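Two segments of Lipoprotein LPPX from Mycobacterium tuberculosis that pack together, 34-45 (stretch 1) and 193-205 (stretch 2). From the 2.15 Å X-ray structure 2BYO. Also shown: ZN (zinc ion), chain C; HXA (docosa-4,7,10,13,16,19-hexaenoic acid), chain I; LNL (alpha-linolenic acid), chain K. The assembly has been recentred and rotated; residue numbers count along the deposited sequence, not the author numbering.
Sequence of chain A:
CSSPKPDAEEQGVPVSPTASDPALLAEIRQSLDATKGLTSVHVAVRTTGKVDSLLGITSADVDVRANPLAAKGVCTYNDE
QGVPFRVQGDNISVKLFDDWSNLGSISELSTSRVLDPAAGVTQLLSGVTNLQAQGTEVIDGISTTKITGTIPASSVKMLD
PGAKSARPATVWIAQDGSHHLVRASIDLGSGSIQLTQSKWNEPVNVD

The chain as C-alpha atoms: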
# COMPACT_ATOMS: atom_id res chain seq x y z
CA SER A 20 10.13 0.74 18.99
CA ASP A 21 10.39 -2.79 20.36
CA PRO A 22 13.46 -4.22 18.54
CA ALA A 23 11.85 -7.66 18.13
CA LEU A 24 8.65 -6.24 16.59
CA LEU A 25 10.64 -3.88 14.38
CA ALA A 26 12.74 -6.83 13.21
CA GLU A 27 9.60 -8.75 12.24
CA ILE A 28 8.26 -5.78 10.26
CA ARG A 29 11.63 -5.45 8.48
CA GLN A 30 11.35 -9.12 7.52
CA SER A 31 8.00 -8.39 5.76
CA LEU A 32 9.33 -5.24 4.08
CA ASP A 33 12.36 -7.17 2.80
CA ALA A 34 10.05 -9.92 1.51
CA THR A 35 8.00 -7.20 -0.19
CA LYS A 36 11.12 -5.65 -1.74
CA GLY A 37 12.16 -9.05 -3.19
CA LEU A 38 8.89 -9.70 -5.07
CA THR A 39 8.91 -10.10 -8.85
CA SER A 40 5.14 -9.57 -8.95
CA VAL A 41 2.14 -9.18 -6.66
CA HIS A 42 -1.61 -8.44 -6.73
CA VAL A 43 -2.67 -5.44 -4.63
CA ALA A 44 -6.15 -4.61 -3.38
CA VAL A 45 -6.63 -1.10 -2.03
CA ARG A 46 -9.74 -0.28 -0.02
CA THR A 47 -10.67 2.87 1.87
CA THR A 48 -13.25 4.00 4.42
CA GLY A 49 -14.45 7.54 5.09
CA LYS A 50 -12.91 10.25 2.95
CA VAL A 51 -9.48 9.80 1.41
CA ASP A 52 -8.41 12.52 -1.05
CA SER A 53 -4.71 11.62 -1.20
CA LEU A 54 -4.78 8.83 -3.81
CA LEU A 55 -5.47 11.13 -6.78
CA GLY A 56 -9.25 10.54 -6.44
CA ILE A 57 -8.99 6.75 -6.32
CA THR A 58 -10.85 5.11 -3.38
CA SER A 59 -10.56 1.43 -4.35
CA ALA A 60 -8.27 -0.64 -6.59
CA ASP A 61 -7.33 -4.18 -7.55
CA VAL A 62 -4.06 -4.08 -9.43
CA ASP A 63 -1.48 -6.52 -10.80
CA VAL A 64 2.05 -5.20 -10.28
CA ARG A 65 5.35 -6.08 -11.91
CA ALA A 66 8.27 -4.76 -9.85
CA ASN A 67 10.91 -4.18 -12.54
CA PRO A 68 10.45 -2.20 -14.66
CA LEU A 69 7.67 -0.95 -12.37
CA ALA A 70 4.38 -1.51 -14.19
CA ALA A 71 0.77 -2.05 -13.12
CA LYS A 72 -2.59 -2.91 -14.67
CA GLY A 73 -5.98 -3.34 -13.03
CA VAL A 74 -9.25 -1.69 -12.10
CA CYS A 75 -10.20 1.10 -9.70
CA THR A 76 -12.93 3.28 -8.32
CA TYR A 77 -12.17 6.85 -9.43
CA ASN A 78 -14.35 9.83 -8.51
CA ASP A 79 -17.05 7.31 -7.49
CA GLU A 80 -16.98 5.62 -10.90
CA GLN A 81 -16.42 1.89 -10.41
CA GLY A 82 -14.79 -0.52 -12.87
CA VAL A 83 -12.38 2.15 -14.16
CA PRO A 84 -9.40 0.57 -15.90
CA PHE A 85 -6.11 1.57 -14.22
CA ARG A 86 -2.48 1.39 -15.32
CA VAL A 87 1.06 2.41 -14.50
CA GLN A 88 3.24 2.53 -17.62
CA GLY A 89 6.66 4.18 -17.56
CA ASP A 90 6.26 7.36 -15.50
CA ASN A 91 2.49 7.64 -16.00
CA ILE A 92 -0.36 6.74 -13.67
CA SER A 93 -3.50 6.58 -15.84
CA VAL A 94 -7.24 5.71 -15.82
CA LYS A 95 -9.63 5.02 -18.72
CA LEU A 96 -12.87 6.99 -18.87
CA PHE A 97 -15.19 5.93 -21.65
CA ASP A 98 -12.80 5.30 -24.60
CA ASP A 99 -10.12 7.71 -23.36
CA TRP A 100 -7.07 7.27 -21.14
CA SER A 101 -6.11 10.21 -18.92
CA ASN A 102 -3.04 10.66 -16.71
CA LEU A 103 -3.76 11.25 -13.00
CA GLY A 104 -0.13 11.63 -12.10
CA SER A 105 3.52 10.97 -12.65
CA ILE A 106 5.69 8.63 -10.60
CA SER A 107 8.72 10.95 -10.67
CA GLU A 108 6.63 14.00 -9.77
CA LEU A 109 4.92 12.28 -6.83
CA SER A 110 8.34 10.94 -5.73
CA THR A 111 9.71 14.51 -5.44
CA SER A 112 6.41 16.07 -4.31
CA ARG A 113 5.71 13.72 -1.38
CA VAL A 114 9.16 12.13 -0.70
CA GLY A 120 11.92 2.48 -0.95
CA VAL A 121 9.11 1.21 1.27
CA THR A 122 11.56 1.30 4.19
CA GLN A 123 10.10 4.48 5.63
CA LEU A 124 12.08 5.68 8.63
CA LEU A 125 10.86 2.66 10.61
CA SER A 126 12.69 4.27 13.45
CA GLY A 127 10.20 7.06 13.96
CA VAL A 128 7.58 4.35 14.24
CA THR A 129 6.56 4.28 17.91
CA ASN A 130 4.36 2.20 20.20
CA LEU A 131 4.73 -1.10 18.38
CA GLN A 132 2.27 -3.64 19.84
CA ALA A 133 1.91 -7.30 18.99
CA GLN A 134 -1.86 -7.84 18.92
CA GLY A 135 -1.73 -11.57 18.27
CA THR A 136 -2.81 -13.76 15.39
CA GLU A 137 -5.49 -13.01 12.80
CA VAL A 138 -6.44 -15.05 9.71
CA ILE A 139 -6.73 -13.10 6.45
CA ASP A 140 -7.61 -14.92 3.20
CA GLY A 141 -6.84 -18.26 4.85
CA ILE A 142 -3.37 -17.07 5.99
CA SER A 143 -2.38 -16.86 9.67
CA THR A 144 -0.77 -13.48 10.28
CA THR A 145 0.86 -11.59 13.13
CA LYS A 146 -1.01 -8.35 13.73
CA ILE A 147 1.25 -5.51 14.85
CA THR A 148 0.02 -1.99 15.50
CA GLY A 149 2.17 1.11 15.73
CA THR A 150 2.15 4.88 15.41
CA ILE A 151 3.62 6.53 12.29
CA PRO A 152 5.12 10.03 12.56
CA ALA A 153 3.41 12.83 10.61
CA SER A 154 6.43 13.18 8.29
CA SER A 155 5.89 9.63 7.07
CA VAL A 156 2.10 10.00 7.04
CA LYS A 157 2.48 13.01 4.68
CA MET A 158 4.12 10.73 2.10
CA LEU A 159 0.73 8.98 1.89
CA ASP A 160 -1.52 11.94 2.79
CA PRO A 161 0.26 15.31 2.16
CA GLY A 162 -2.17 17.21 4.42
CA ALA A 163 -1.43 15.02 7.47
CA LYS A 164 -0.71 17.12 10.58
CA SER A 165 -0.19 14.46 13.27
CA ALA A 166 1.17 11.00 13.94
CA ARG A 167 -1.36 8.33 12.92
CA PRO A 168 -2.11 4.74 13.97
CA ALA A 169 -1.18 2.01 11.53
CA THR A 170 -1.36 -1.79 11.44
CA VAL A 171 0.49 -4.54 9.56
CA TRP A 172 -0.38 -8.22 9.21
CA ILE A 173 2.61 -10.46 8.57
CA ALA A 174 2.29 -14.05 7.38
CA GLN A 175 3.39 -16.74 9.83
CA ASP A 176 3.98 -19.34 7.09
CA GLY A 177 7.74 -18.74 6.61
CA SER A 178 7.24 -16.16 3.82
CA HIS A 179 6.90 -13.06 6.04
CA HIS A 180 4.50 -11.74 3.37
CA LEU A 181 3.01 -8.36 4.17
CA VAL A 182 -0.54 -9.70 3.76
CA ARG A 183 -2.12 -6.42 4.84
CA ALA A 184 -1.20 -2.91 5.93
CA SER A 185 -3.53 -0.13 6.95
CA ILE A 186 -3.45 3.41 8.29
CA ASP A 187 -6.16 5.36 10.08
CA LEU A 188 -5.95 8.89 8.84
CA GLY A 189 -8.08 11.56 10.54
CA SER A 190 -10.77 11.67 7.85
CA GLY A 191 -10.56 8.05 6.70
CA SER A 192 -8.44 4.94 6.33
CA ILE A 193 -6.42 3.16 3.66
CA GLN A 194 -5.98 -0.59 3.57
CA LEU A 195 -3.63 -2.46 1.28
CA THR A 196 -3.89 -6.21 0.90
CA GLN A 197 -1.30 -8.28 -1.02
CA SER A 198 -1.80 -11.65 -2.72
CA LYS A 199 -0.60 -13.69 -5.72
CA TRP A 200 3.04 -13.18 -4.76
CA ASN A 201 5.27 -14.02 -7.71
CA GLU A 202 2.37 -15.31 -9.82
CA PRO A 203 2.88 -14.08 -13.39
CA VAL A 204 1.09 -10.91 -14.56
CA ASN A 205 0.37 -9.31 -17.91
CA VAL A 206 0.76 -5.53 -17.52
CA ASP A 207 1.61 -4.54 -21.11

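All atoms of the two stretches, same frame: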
# COMPACT_ATOMS: atom_id res chain seq x y z
N ALA A 34 10.77 -8.99 2.37
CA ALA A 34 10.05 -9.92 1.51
C ALA A 34 9.32 -9.16 0.41
O ALA A 34 9.37 -9.54 -0.75
CB ALA A 34 9.09 -10.77 2.32
N THR A 35 8.69 -8.04 0.78
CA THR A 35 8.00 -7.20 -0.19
C THR A 35 8.95 -6.65 -1.26
O THR A 35 8.62 -6.67 -2.46
CB THR A 35 7.25 -6.05 0.52
OG1 THR A 35 6.33 -6.60 1.46
CG2 THR A 35 6.49 -5.19 -0.46
N LYS A 36 10.11 -6.16 -0.83
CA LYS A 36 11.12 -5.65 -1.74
C LYS A 36 11.63 -6.70 -2.76
O LYS A 36 11.99 -6.35 -3.88
CB LYS A 36 12.31 -5.11 -0.96
CG LYS A 36 12.13 -3.71 -0.44
CD LYS A 36 13.49 -3.13 0.02
CE LYS A 36 13.36 -1.70 0.55
NZ LYS A 36 14.69 -1.09 0.90
N GLY A 37 11.66 -7.97 -2.35
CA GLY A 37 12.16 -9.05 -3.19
C GLY A 37 11.18 -9.64 -4.20
O GLY A 37 11.55 -10.52 -4.98
N LEU A 38 9.93 -9.19 -4.17
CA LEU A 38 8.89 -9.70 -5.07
C LEU A 38 9.14 -9.35 -6.54
O LEU A 38 9.57 -8.24 -6.86
CB LEU A 38 7.52 -9.15 -4.66
CG LEU A 38 6.98 -9.61 -3.32
CD1 LEU A 38 5.79 -8.78 -2.89
CD2 LEU A 38 6.60 -11.09 -3.38
N THR A 39 8.89 -10.32 -7.42
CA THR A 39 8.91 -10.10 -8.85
C THR A 39 7.56 -9.53 -9.28
O THR A 39 7.46 -8.72 -10.21
CB THR A 39 9.16 -11.43 -9.59
OG1 THR A 39 10.31 -12.07 -9.05
CG2 THR A 39 9.38 -11.19 -11.07
N SER A 40 6.50 -9.99 -8.61
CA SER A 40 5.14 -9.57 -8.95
C SER A 40 4.21 -9.80 -7.77
O SER A 40 4.50 -10.60 -6.89
CB SER A 40 4.63 -10.30 -10.19
OG SER A 40 4.53 -11.70 -9.97
N VAL A 41 3.09 -9.08 -7.75
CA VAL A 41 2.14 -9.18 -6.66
C VAL A 41 0.80 -8.60 -7.13
O VAL A 41 0.76 -7.79 -8.04
CB VAL A 41 2.68 -8.43 -5.39
CG1 VAL A 41 2.77 -6.93 -5.63
CG2 VAL A 41 1.83 -8.73 -4.16
N HIS A 42 -0.29 -9.05 -6.52
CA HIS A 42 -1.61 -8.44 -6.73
C HIS A 42 -1.88 -7.59 -5.50
O HIS A 42 -1.60 -8.03 -4.37
CB HIS A 42 -2.67 -9.52 -6.91
CG HIS A 42 -4.06 -8.99 -7.14
ND1 HIS A 42 -4.58 -8.81 -8.41
CD2 HIS A 42 -5.03 -8.64 -6.28
CE1 HIS A 42 -5.82 -8.36 -8.31
NE2 HIS A 42 -6.11 -8.23 -7.03
N VAL A 43 -2.33 -6.36 -5.71
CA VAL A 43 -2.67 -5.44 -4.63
C VAL A 43 -4.13 -5.00 -4.71
O VAL A 43 -4.64 -4.61 -5.78
CB VAL A 43 -1.76 -4.19 -4.62
CG1 VAL A 43 -2.26 -3.17 -3.63
CG2 VAL A 43 -0.33 -4.56 -4.25
N ALA A 44 -4.80 -5.10 -3.56
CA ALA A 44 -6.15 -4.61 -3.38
C ALA A 44 -6.13 -3.46 -2.39
O ALA A 44 -5.74 -3.62 -1.22
CB ALA A 44 -7.05 -5.72 -2.88
N VAL A 45 -6.51 -2.29 -2.87
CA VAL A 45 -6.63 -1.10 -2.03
C VAL A 45 -8.10 -0.84 -1.72
O VAL A 45 -8.93 -0.81 -2.62
CB VAL A 45 -6.01 0.13 -2.71
CG1 VAL A 45 -6.16 1.37 -1.83
CG2 VAL A 45 -4.52 -0.12 -3.04
N ILE A 193 -6.89 3.83 4.87
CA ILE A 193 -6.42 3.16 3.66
C ILE A 193 -5.94 1.78 4.07
O ILE A 193 -5.22 1.63 5.06
CB ILE A 193 -5.27 3.92 2.98
CG1 ILE A 193 -5.66 5.36 2.69
CG2 ILE A 193 -4.86 3.21 1.67
CD1 ILE A 193 -4.52 6.25 2.20
N GLN A 194 -6.36 0.78 3.31
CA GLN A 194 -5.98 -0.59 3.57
C GLN A 194 -5.42 -1.19 2.29
O GLN A 194 -6.00 -1.04 1.22
CB GLN A 194 -7.20 -1.39 3.97
CG GLN A 194 -6.93 -2.87 4.21
CD GLN A 194 -8.21 -3.63 4.35
OE1 GLN A 194 -8.81 -4.04 3.35
NE2 GLN A 194 -8.68 -3.77 5.58
N LEU A 195 -4.28 -1.86 2.42
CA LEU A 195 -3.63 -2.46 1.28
C LEU A 195 -3.41 -3.93 1.57
O LEU A 195 -2.75 -4.29 2.54
CB LEU A 195 -2.31 -1.75 1.02
CG LEU A 195 -1.67 -2.13 -0.31
CD1 LEU A 195 -0.98 -0.92 -0.91
CD2 LEU A 195 -0.71 -3.32 -0.16
N THR A 196 -3.98 -4.78 0.73
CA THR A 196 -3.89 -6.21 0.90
C THR A 196 -3.14 -6.82 -0.29
O THR A 196 -3.50 -6.59 -1.45
CB THR A 196 -5.31 -6.80 1.05
OG1 THR A 196 -5.97 -6.18 2.16
CG2 THR A 196 -5.28 -8.32 1.27
N GLN A 197 -2.08 -7.58 0.01
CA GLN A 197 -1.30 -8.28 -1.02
C GLN A 197 -1.75 -9.73 -1.19
O GLN A 197 -2.20 -10.38 -0.23
CB GLN A 197 0.19 -8.29 -0.66
CG GLN A 197 0.87 -6.93 -0.61
CD GLN A 197 2.35 -7.02 -0.26
OE1 GLN A 197 2.96 -8.09 -0.30
NE2 GLN A 197 2.94 -5.88 0.09
N SER A 198 -1.58 -10.24 -2.40
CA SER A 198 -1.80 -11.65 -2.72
C SER A 198 -1.07 -11.98 -4.01
O SER A 198 -0.47 -11.11 -4.64
CB SER A 198 -3.30 -11.94 -2.86
OG SER A 198 -3.88 -11.12 -3.87
N LYS A 199 -1.13 -13.25 -4.41
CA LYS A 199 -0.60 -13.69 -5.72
C LYS A 199 0.89 -13.40 -5.89
O LYS A 199 1.37 -13.13 -6.99
CB LYS A 199 -1.42 -13.11 -6.88
CG LYS A 199 -2.94 -13.37 -6.73
CD LYS A 199 -3.69 -13.06 -8.01
CE LYS A 199 -3.63 -14.18 -9.03
NZ LYS A 199 -4.52 -15.33 -8.69
N TRP A 200 1.61 -13.47 -4.78
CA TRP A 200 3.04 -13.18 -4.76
C TRP A 200 3.75 -14.03 -5.79
O TRP A 200 3.63 -15.26 -5.77
CB TRP A 200 3.62 -13.47 -3.37
CG TRP A 200 2.95 -12.66 -2.28
CD1 TRP A 200 3.27 -11.40 -1.87
CD2 TRP A 200 1.84 -13.07 -1.45
NE1 TRP A 200 2.44 -10.99 -0.84
CE2 TRP A 200 1.55 -12.00 -0.56
CE3 TRP A 200 1.07 -14.25 -1.37
CZ2 TRP A 200 0.53 -12.06 0.38
CZ3 TRP A 200 0.05 -14.31 -0.42
CH2 TRP A 200 -0.22 -13.22 0.44
N ASN A 201 4.47 -13.37 -6.70
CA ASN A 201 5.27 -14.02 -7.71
C ASN A 201 4.49 -14.91 -8.69
O ASN A 201 5.06 -15.74 -9.39
CB ASN A 201 6.44 -14.77 -7.07
CG ASN A 201 7.45 -13.83 -6.42
OD1 ASN A 201 7.64 -12.70 -6.88
ND2 ASN A 201 8.12 -14.29 -5.38
N GLU A 202 3.17 -14.70 -8.77
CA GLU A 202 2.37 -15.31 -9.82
C GLU A 202 2.43 -14.37 -11.03
O GLU A 202 2.35 -13.16 -10.86
CB GLU A 202 0.93 -15.55 -9.36
CG GLU A 202 0.86 -16.55 -8.18
CD GLU A 202 -0.54 -16.77 -7.62
OE1 GLU A 202 -1.54 -16.54 -8.33
OE2 GLU A 202 -0.64 -17.16 -6.44
N PRO A 203 2.61 -14.92 -12.23
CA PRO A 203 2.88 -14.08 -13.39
C PRO A 203 1.73 -13.12 -13.72
O PRO A 203 0.57 -13.41 -13.45
CB PRO A 203 3.15 -15.09 -14.52
CG PRO A 203 2.57 -16.36 -14.07
CD PRO A 203 2.57 -16.35 -12.58
N VAL A 204 2.07 -11.96 -14.26
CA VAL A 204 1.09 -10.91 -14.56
C VAL A 204 1.32 -10.44 -15.98
O VAL A 204 2.43 -10.55 -16.50
CB VAL A 204 1.20 -9.68 -13.58
CG1 VAL A 204 0.90 -10.08 -12.16
CG2 VAL A 204 2.58 -9.00 -13.66
N ASN A 205 0.27 -9.91 -16.59
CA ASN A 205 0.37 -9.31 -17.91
C ASN A 205 -0.01 -7.84 -17.74
O ASN A 205 -1.18 -7.53 -17.52
CB ASN A 205 -0.56 -10.01 -18.89
CG ASN A 205 -0.57 -9.38 -20.27
OD1 ASN A 205 0.43 -8.80 -20.70
ND2 ASN A 205 -1.69 -9.49 -20.97
ZN ZN C . -8.00 -8.27 -6.52
C1 HXA I . 10.72 -1.33 -3.44
O1 HXA I . 11.75 -0.90 -4.01
O2 HXA I . 10.29 -0.85 -2.37
C2 HXA I . 9.98 -2.49 -4.08
C3 HXA I . 8.46 -2.27 -4.05
C4 HXA I . 7.78 -2.92 -5.26
C5 HXA I . 6.89 -4.12 -4.89
C6 HXA I . 5.40 -3.82 -5.04
C7 HXA I . 4.66 -3.86 -3.71
C8 HXA I . 3.47 -2.91 -3.71
C9 HXA I . 2.72 -2.97 -2.38
C10 HXA I . 2.93 -1.73 -1.50
C11 HXA I . 4.06 -1.90 -0.47
C12 HXA I . 3.54 -2.10 0.95
C13 HXA I . 3.28 -0.78 1.69
C14 HXA I . 4.35 -0.45 2.73
C15 HXA I . 3.76 -0.36 4.14
C16 HXA I . 4.82 0.10 5.14
C17 HXA I . 4.46 -0.25 6.58
C18 HXA I . 5.10 0.74 7.55
C19 HXA I . 5.27 0.16 8.96
C20 HXA I . 3.99 0.30 9.78
C21 HXA I . 4.19 -0.23 11.20
C22 HXA I . 2.89 -0.62 11.88
O1 LNL K . 2.36 4.14 -7.38
C1 LNL K . 1.60 3.32 -7.95
O2 LNL K . 0.36 3.51 -8.04
C2 LNL K . 2.19 2.07 -8.58
C3 LNL K . 2.08 0.86 -7.66
C4 LNL K . 0.69 0.21 -7.70
C5 LNL K . -0.15 0.38 -6.43
C6 LNL K . 0.60 0.11 -5.11
C7 LNL K . -0.07 0.83 -3.94
C8 LNL K . 0.46 2.25 -3.72
C9 LNL K . 0.46 2.65 -2.24
C10 LNL K . -0.60 3.69 -1.89
C11 LNL K . -1.82 3.00 -1.29
C12 LNL K . -1.87 2.54 -0.04
C13 LNL K . -0.73 2.65 0.96
C14 LNL K . -0.85 1.60 2.06
C15 LNL K . -1.62 2.07 3.29
C16 LNL K . -1.04 1.50 4.58
C17 LNL K . 0.26 2.21 4.99
C18 LNL K . 0.78 1.76 6.34
O HOH W 1 5.04 -9.13 1.07
O HOH W 2 -7.46 -4.34 1.04
O HOH W 3 -8.25 -9.81 -4.89
O HOH W 4 -9.35 -8.87 -8.45

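The two stretches, at least 148 residues apart in sequence where they touch, form an antiparallel β-ladder that buries 842 Å² in total and is extended beyond strand 193-198 by a β turn bonded to the start of strand 40-45. Strands 40-45 and 193-198 run at 156° to each other and are joined by reciprocal backbone hydrogen bonds: His42 N to Ser198 O (2.8 Å) and Ser198 N to His42 O (3.0 Å), then Ala44 N to Thr196 O and Thr196 N to Ala44 O, both 2.9 Å.

Alternation along the strands sorts the side chains. Val43, Val45, Leu195 and Gln197 share one face, where the aliphatic residues pack against each other (Val43 CG1 to Leu195 CG, 3.5 Å) and line the bound lipids; Leu195 CD1 lies 3.6 Å from C7 of alpha-linolenic acid. Gln197 is the polar exception. Gln197 OE1 accepts a hydrogen bond from Trp200 NE1 (3.0 Å) and another from a water that also donates to Thr35 OG1, whereas the buried Gln197 NE2 has no partner in the model. The other face carries His42, Ala44, Thr196 and Ser198, all partly exposed. Here His42 NE2 binds zinc at 2.0 Å, and a second water bridges Ala44 O, Gln194 OE1 and Thr196 OG1.

Beyond Ser198, the type II turn from Lys199 to Glu202 keeps the chain in contact. Asn201 N donates to Ser40 O (2.8 Å), while the Asn201 side chain reaches back so that OD1 accepts from Thr39 N (2.7 Å) and, weakly, from Ser40 N (3.4 Å). The CA-to-CB bond of the small Ser40 points toward stretch 2, and Ser40 OG donates to Glu202 O at 2.8 Å. Apolar contacts close this end: Leu38 CD2 meets the edge of the Trp200 ring at CD1 (3.7 Å), and Val41 CG2 approaches the same Trp200 CD1 at 3.8 Å.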